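Local coordinates for protein alanine racemase, biosynthetic (Pseudomonas aeruginosa PAO1, PDB 6A2F) that belongs to the alanine racemase family, pairing a TIM-barrel N-terminal domain with a C-terminal domain and carrying a covalently attached pyridoxal phosphate cofactor, at residues 74-82 and 96-105; 117-128 and 150-161. One frame throughout, in Å; residues are numbered along the deposited sequence.

Contact 1: residues 74-82 and 96-105; sequences ARILLLEGC and LDLVIQGAEQ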
# COMPACT_ATOMS: atom_id res chain seq x y z
N ALA A 74 23.64 -6.69 18.37
CA ALA A 74 23.94 -6.17 17.03
C ALA A 74 23.89 -4.64 16.95
O ALA A 74 23.12 -3.99 17.67
CB ALA A 74 23.01 -6.78 16.00
N ARG A 75 24.72 -4.09 16.07
CA ARG A 75 24.68 -2.67 15.74
C ARG A 75 23.36 -2.35 15.02
O ARG A 75 23.02 -2.99 14.01
CB ARG A 75 25.88 -2.30 14.87
CG ARG A 75 26.10 -0.80 14.72
CD ARG A 75 27.09 -0.48 13.61
NE ARG A 75 28.50 -0.63 14.00
CZ ARG A 75 29.30 0.37 14.36
NH1 ARG A 75 28.84 1.62 14.41
NH2 ARG A 75 30.56 0.13 14.68
N ILE A 76 22.60 -1.40 15.55
CA ILE A 76 21.37 -0.92 14.91
C ILE A 76 21.46 0.59 14.66
O ILE A 76 21.58 1.38 15.60
CB ILE A 76 20.10 -1.26 15.74
CG1 ILE A 76 20.04 -2.74 16.11
CG2 ILE A 76 18.85 -0.86 14.96
CD1 ILE A 76 19.03 -3.08 17.19
N LEU A 77 21.41 0.96 13.39
CA LEU A 77 21.49 2.36 12.98
C LEU A 77 20.10 2.95 12.71
O LEU A 77 19.34 2.39 11.93
CB LEU A 77 22.35 2.48 11.73
CG LEU A 77 22.39 3.82 11.00
CD1 LEU A 77 23.03 4.88 11.88
CD2 LEU A 77 23.14 3.68 9.69
N LEU A 78 19.79 4.06 13.37
CA LEU A 78 18.62 4.86 13.02
C LEU A 78 19.03 5.80 11.88
O LEU A 78 19.78 6.75 12.09
CB LEU A 78 18.15 5.69 14.21
CG LEU A 78 17.63 5.03 15.49
CD1 LEU A 78 17.52 6.08 16.59
CD2 LEU A 78 16.29 4.35 15.27
N LEU A 79 18.53 5.51 10.67
CA LEU A 79 18.92 6.26 9.47
C LEU A 79 18.55 7.74 9.52
O LEU A 79 19.29 8.58 9.02
CB LEU A 79 18.34 5.61 8.21
CG LEU A 79 18.90 4.23 7.83
CD1 LEU A 79 17.99 3.53 6.84
CD2 LEU A 79 20.32 4.34 7.29
N GLU A 80 17.40 8.05 10.13
CA GLU A 80 16.93 9.43 10.23
C GLU A 80 17.17 10.01 11.62
O GLU A 80 16.77 11.14 11.90
CB GLU A 80 15.43 9.51 9.89
CG GLU A 80 15.09 9.09 8.47
CD GLU A 80 13.60 8.93 8.25
OE1 GLU A 80 12.82 9.75 8.80
OE2 GLU A 80 13.20 7.98 7.53
N GLY A 81 17.83 9.24 12.48
CA GLY A 81 18.04 9.62 13.88
C GLY A 81 16.74 9.65 14.67
O GLY A 81 15.73 9.06 14.26
N CYS A 82 16.77 10.34 15.81
CA CYS A 82 15.60 10.51 16.66
C CYS A 82 14.74 11.69 16.21
O CYS A 82 15.27 12.75 15.86
CB CYS A 82 16.02 10.69 18.12
SG CYS A 82 16.81 9.24 18.85
N LEU A 96 21.49 2.14 20.47
CA LEU A 96 21.36 2.40 19.04
C LEU A 96 22.39 3.40 18.53
O LEU A 96 22.87 4.25 19.29
CB LEU A 96 19.96 2.91 18.71
CG LEU A 96 18.76 2.05 19.14
CD1 LEU A 96 17.47 2.76 18.75
CD2 LEU A 96 18.81 0.66 18.53
N ASP A 97 22.73 3.27 17.25
CA ASP A 97 23.54 4.26 16.56
C ASP A 97 22.65 5.41 16.15
O ASP A 97 21.62 5.21 15.49
CB ASP A 97 24.21 3.67 15.33
CG ASP A 97 25.43 2.84 15.66
OD1 ASP A 97 25.55 2.34 16.80
OD2 ASP A 97 26.28 2.68 14.75
N LEU A 98 23.04 6.62 16.53
CA LEU A 98 22.25 7.80 16.22
C LEU A 98 22.74 8.49 14.96
O LEU A 98 23.93 8.40 14.62
CB LEU A 98 22.24 8.77 17.40
CG LEU A 98 21.77 8.25 18.76
CD1 LEU A 98 21.85 9.36 19.79
CD2 LEU A 98 20.36 7.67 18.69
N VAL A 99 21.82 9.15 14.28
CA VAL A 99 22.13 10.06 13.19
C VAL A 99 21.76 11.49 13.62
O VAL A 99 20.72 11.71 14.25
CB VAL A 99 21.40 9.66 11.88
CG1 VAL A 99 21.22 10.84 10.95
CG2 VAL A 99 22.15 8.54 11.17
N ILE A 100 22.64 12.43 13.29
CA ILE A 100 22.34 13.86 13.40
C ILE A 100 22.40 14.52 12.01
O ILE A 100 23.45 14.50 11.36
CB ILE A 100 23.25 14.58 14.42
CG1 ILE A 100 23.05 14.01 15.82
CG2 ILE A 100 22.98 16.08 14.41
CD1 ILE A 100 24.08 14.44 16.84
N GLN A 101 21.28 15.10 11.59
CA GLN A 101 21.09 15.65 10.23
C GLN A 101 20.91 17.15 10.22
O GLN A 101 21.15 17.79 9.20
CB GLN A 101 19.82 15.10 9.60
CG GLN A 101 19.74 13.60 9.49
CD GLN A 101 18.32 13.11 9.36
OE1 GLN A 101 17.37 13.78 9.76
NE2 GLN A 101 18.17 11.91 8.82
N GLY A 102 20.42 17.71 11.33
CA GLY A 102 20.04 19.11 11.38
C GLY A 102 20.37 19.75 12.71
O GLY A 102 20.68 19.05 13.68
N ALA A 103 20.32 21.08 12.74
CA ALA A 103 20.65 21.84 13.94
C ALA A 103 19.70 21.49 15.09
O ALA A 103 20.14 21.24 16.22
CB ALA A 103 20.63 23.34 13.65
N GLU A 104 18.40 21.45 14.79
CA GLU A 104 17.38 21.14 15.79
C GLU A 104 17.65 19.77 16.43
O GLU A 104 17.71 19.65 17.66
CB GLU A 104 15.96 21.21 15.20
CG GLU A 104 15.58 22.56 14.58
CD GLU A 104 16.09 22.75 13.15
OE1 GLU A 104 16.46 21.75 12.49
OE2 GLU A 104 16.11 23.91 12.68
N GLN A 105 17.83 18.75 15.59
CA GLN A 105 18.12 17.39 16.04
C GLN A 105 19.41 17.32 16.85
O GLN A 105 19.45 16.71 17.92
CB GLN A 105 18.19 16.45 14.84
CG GLN A 105 18.29 14.98 15.20
CD GLN A 105 18.23 14.09 13.97
OE1 GLN A 105 19.07 14.19 13.08
NE2 GLN A 105 17.24 13.22 13.92
O HOH W 1 23.94 0.21 17.65
O HOH W 2 19.22 11.79 16.65
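Leu77 and Asp97 bridge the strands 75-78 and 98-100, neighbours in the TIM-barrel N-terminal domain. The strands run roughly parallel, 28° apart, with helix 87-93 between them in the chain. This is a beta-alpha-beta crossover.

The backbone of Asp97 supplies both strand-to-strand bonds. Its N donates to Ile76 O (2.8 Å), and its O accepts from Leu78 N (3.0 Å).

The charged pair lies at one end. Arg75 bends at chi3 (-80°), which brings NH1 across to the syn lone pair of Asp97 OD2 at 2.8 Å. The two charged planes stand almost perpendicular. Trp121 NE1 and Asn119 ND2 also bond to the carboxylate, so it is held from several directions.

Apolar contacts split by face. Leu96 CD2 packs on Ile76 CB (3.6 Å), and Leu98 CD2 meets Leu78 CD1 and Cys82 SG. Leu77 CD1 instead reaches Val99 CG2.

Water 2 joins the loop after strand 75-78 to strand 98-100: it accepts from Cys82 N and donates to Val99 O. The Glu80 side chain comes within about 4 Å of a bound D-lysine.

Gln105 ties down this loop. Its NE2 donates to Glu80 O (2.9 Å) and Cys82 O (2.8 Å), both in its amide plane, while its OE1 accepts from Gln101 N.

Contact 2: residues 117-128 and 150-161; sequences PLNVWLKLDSGM and GVRELNLISHFA
Trp121 and Asn155 are bridge partners on the parallel strands 118-123 and 153-157. A beta bulge shifts the register between Leu118 and Val120.

Backbone donors and acceptors alternate along the strands. Val120 N donates to Glu153 O, and Val120 O accepts from Asn155 N. Leu122 N and O are taken by Asn155 O and Ile157 N.

Asn155 CB makes a CH-pi contact over the six-membered ring of Trp121. Its ND2 sits 3.0 Å above the ring plane, toward the rim. That amide donates almost straight (177°) to Glu153 OE1 at 3.0 Å. OE1 also forms a salt bridge with Arg75 NH1, and Trp121 NE1 is committed to Asp97.

Asn119 OD1 offers an in-plane lone pair to Arg152 NH2 (2.9 Å). Its amide stacks on the Glu153 carboxylate.

Farther along, Ser158 OG donates to Leu124 O (2.6 Å) and accepts from Ser126 OG (2.9 Å). Gln174 NE2 also bonds Ser126 OG. Water 3 accepts from Ser126 N and donates to His159 O. His159 NE2 bonds Tyr254 OH of the second subunit.

Helix 135-145 completes this beta-alpha-beta unit and packs on Leu122, Leu124, Leu154 and Leu156. Helix 169-179 covers Leu156 and Ser158, while strand 98-100 flanks strand 118-123.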
# COMPACT_ATOMS: atom_id res chain seq x y z
N PRO A 117 27.53 6.64 26.35
CA PRO A 117 27.91 7.18 25.05
C PRO A 117 27.40 6.29 23.91
O PRO A 117 27.35 5.07 24.06
CB PRO A 117 29.44 7.21 25.10
CG PRO A 117 29.81 6.18 26.10
CD PRO A 117 28.70 6.17 27.12
N LEU A 118 27.02 6.90 22.80
CA LEU A 118 26.49 6.16 21.66
C LEU A 118 27.25 6.50 20.38
O LEU A 118 27.90 7.55 20.30
CB LEU A 118 24.99 6.45 21.49
CG LEU A 118 24.03 6.05 22.62
CD1 LEU A 118 22.70 6.76 22.45
CD2 LEU A 118 23.81 4.54 22.69
N ASN A 119 27.18 5.62 19.39
CA ASN A 119 27.76 5.91 18.08
C ASN A 119 26.89 6.96 17.39
O ASN A 119 25.67 6.82 17.33
CB ASN A 119 27.89 4.66 17.22
CG ASN A 119 28.76 3.59 17.87
OD1 ASN A 119 29.70 3.89 18.60
ND2 ASN A 119 28.44 2.34 17.59
N VAL A 120 27.55 8.00 16.89
CA VAL A 120 26.88 9.12 16.24
C VAL A 120 27.36 9.21 14.79
O VAL A 120 28.56 9.27 14.53
CB VAL A 120 27.15 10.45 16.98
CG1 VAL A 120 26.57 11.63 16.22
CG2 VAL A 120 26.58 10.41 18.40
N TRP A 121 26.40 9.20 13.86
CA TRP A 121 26.68 9.38 12.44
C TRP A 121 26.16 10.75 12.02
O TRP A 121 24.95 11.02 12.08
CB TRP A 121 25.98 8.29 11.62
CG TRP A 121 26.44 6.89 11.90
CD1 TRP A 121 26.17 6.14 13.02
CD2 TRP A 121 27.24 6.06 11.05
NE1 TRP A 121 26.76 4.90 12.92
CE2 TRP A 121 27.42 4.82 11.72
CE3 TRP A 121 27.83 6.23 9.79
CZ2 TRP A 121 28.17 3.77 11.17
CZ3 TRP A 121 28.58 5.18 9.24
CH2 TRP A 121 28.73 3.97 9.93
N LEU A 122 27.08 11.62 11.61
CA LEU A 122 26.73 12.94 11.12
C LEU A 122 26.37 12.82 9.66
O LEU A 122 27.13 12.26 8.87
CB LEU A 122 27.89 13.92 11.30
CG LEU A 122 28.25 14.43 12.69
CD1 LEU A 122 29.55 15.23 12.65
CD2 LEU A 122 27.13 15.27 13.27
N LYS A 123 25.20 13.35 9.29
CA LYS A 123 24.72 13.23 7.93
C LYS A 123 25.05 14.45 7.09
O LYS A 123 24.63 15.57 7.38
CB LYS A 123 23.22 12.94 7.87
CG LYS A 123 22.72 12.64 6.47
CD LYS A 123 21.28 12.18 6.45
CE LYS A 123 21.12 10.79 7.05
NZ LYS A 123 19.70 10.36 7.02
N LEU A 124 25.82 14.21 6.03
CA LEU A 124 26.10 15.22 5.02
C LEU A 124 25.00 15.21 3.96
O LEU A 124 24.64 14.15 3.43
CB LEU A 124 27.45 14.94 4.37
CG LEU A 124 27.83 15.74 3.12
CD1 LEU A 124 28.14 17.19 3.47
CD2 LEU A 124 29.00 15.08 2.42
N ASP A 125 24.56 16.40 3.58
CA ASP A 125 23.64 16.51 2.48
C ASP A 125 24.59 16.81 1.33
O ASP A 125 25.16 17.89 1.27
CB ASP A 125 22.67 17.67 2.69
CG ASP A 125 21.83 17.95 1.45
OD1 ASP A 125 21.83 17.14 0.52
OD2 ASP A 125 21.17 19.00 1.42
N SER A 126 24.77 15.85 0.44
CA SER A 126 25.70 16.01 -0.68
C SER A 126 25.06 16.31 -2.03
O SER A 126 25.75 16.34 -3.04
CB SER A 126 26.63 14.80 -0.78
OG SER A 126 25.91 13.61 -0.98
N GLY A 127 23.76 16.56 -2.06
CA GLY A 127 23.08 16.84 -3.31
C GLY A 127 21.65 16.33 -3.37
O GLY A 127 20.90 16.72 -4.24
N MET A 128 21.27 15.47 -2.42
CA MET A 128 19.89 14.98 -2.31
C MET A 128 18.96 16.14 -1.95
O MET A 128 17.83 16.21 -2.40
CB MET A 128 19.79 13.89 -1.25
CG MET A 128 19.71 12.48 -1.80
SD MET A 128 18.07 12.03 -2.37
CE MET A 128 18.01 10.33 -1.85
N GLY A 150 29.11 12.10 25.46
CA GLY A 150 27.99 11.25 25.03
C GLY A 150 28.21 10.61 23.66
O GLY A 150 27.33 9.91 23.16
N VAL A 151 29.36 10.85 23.06
CA VAL A 151 29.65 10.29 21.76
C VAL A 151 30.71 9.21 21.86
O VAL A 151 31.77 9.42 22.42
CB VAL A 151 30.16 11.37 20.78
CG1 VAL A 151 30.56 10.74 19.46
CG2 VAL A 151 29.12 12.46 20.58
N ARG A 152 30.40 8.03 21.33
CA ARG A 152 31.38 6.97 21.36
C ARG A 152 32.12 6.94 20.03
O ARG A 152 33.32 7.12 19.98
CB ARG A 152 30.67 5.64 21.61
CG ARG A 152 31.58 4.43 21.64
CD ARG A 152 30.75 3.17 21.75
NE ARG A 152 31.58 1.98 21.69
CZ ARG A 152 32.01 1.42 20.57
NH1 ARG A 152 32.76 0.34 20.62
NH2 ARG A 152 31.69 1.94 19.40
N GLU A 153 31.37 6.85 18.95
CA GLU A 153 31.96 6.83 17.63
C GLU A 153 31.44 8.03 16.91
O GLU A 153 30.25 8.30 16.96
CB GLU A 153 31.49 5.61 16.85
CG GLU A 153 32.45 4.44 16.75
CD GLU A 153 31.90 3.33 15.87
OE1 GLU A 153 30.85 3.53 15.24
OE2 GLU A 153 32.50 2.25 15.79
N LEU A 154 32.32 8.79 16.28
CA LEU A 154 31.83 9.89 15.46
C LEU A 154 32.06 9.50 14.00
O LEU A 154 33.19 9.21 13.59
CB LEU A 154 32.49 11.22 15.82
CG LEU A 154 31.84 12.47 15.21
CD1 LEU A 154 30.35 12.57 15.54
CD2 LEU A 154 32.57 13.74 15.64
N ASN A 155 30.98 9.48 13.23
CA ASN A 155 30.98 8.89 11.89
C ASN A 155 30.43 9.84 10.83
O ASN A 155 29.84 10.88 11.16
CB ASN A 155 30.18 7.58 11.90
CG ASN A 155 30.73 6.56 12.88
OD1 ASN A 155 31.91 6.57 13.20
ND2 ASN A 155 29.87 5.68 13.35
N LEU A 156 30.63 9.48 9.56
CA LEU A 156 30.10 10.27 8.45
C LEU A 156 29.19 9.43 7.55
O LEU A 156 29.52 8.29 7.19
CB LEU A 156 31.23 10.89 7.63
CG LEU A 156 30.85 11.76 6.42
CD1 LEU A 156 30.20 13.07 6.84
CD2 LEU A 156 32.05 12.02 5.52
N ILE A 157 28.03 9.99 7.21
CA ILE A 157 27.06 9.33 6.33
C ILE A 157 26.47 10.32 5.31
O ILE A 157 26.19 11.48 5.63
CB ILE A 157 25.96 8.57 7.13
CG1 ILE A 157 25.13 7.66 6.21
CG2 ILE A 157 25.08 9.52 7.93
CD1 ILE A 157 24.13 6.77 6.91
N SER A 158 26.31 9.84 4.07
CA SER A 158 25.59 10.57 3.04
C SER A 158 24.94 9.56 2.09
O SER A 158 25.22 8.36 2.16
CB SER A 158 26.52 11.51 2.27
OG SER A 158 25.79 12.58 1.69
N HIS A 159 24.08 10.05 1.21
CA HIS A 159 23.24 9.19 0.39
C HIS A 159 23.10 9.76 -1.03
O HIS A 159 22.82 10.95 -1.19
CB HIS A 159 21.87 9.01 1.06
CG HIS A 159 21.00 7.98 0.42
ND1 HIS A 159 21.20 6.62 0.59
CD2 HIS A 159 19.91 8.10 -0.38
CE1 HIS A 159 20.27 5.96 -0.08
NE2 HIS A 159 19.48 6.83 -0.68
N PHE A 160 23.29 8.90 -2.04
CA PHE A 160 23.22 9.29 -3.45
C PHE A 160 21.79 9.53 -3.92
O PHE A 160 20.87 8.90 -3.41
CB PHE A 160 23.82 8.20 -4.35
CG PHE A 160 25.32 8.13 -4.33
CD1 PHE A 160 26.09 9.19 -4.77
CD2 PHE A 160 25.96 6.97 -3.90
CE1 PHE A 160 27.48 9.11 -4.78
CE2 PHE A 160 27.35 6.88 -3.91
CZ PHE A 160 28.11 7.95 -4.34
N ALA A 161 21.62 10.42 -4.89
CA ALA A 161 20.30 10.68 -5.48
C ALA A 161 20.06 9.95 -6.81
O ALA A 161 18.91 9.72 -7.20
CB ALA A 161 20.09 12.18 -5.67
O HOH W 3 22.80 13.71 0.12

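Following the chain from the N terminus, the first of the four segments holds strand 75-78, after three earlier strands. The chain passes helix 87-93 and returns at 96-105, where contact 1 closes that loop. Helix 103-112 then leads to strand 118-123. Contact 2 closes the next loop, around helix 135-145, when the chain comes back at 150-161. The two contacts follow in series, neither nested nor crossed. Strand 98-100 lies beside strand 118-123, so together they align four successive strands of the barrel wall. Lys123 NZ of contact 2 probably hydrogen-bonds Leu79 O of contact 1 (2.7 Å), reaching past the strand between. Both contacts also touch the second subunit.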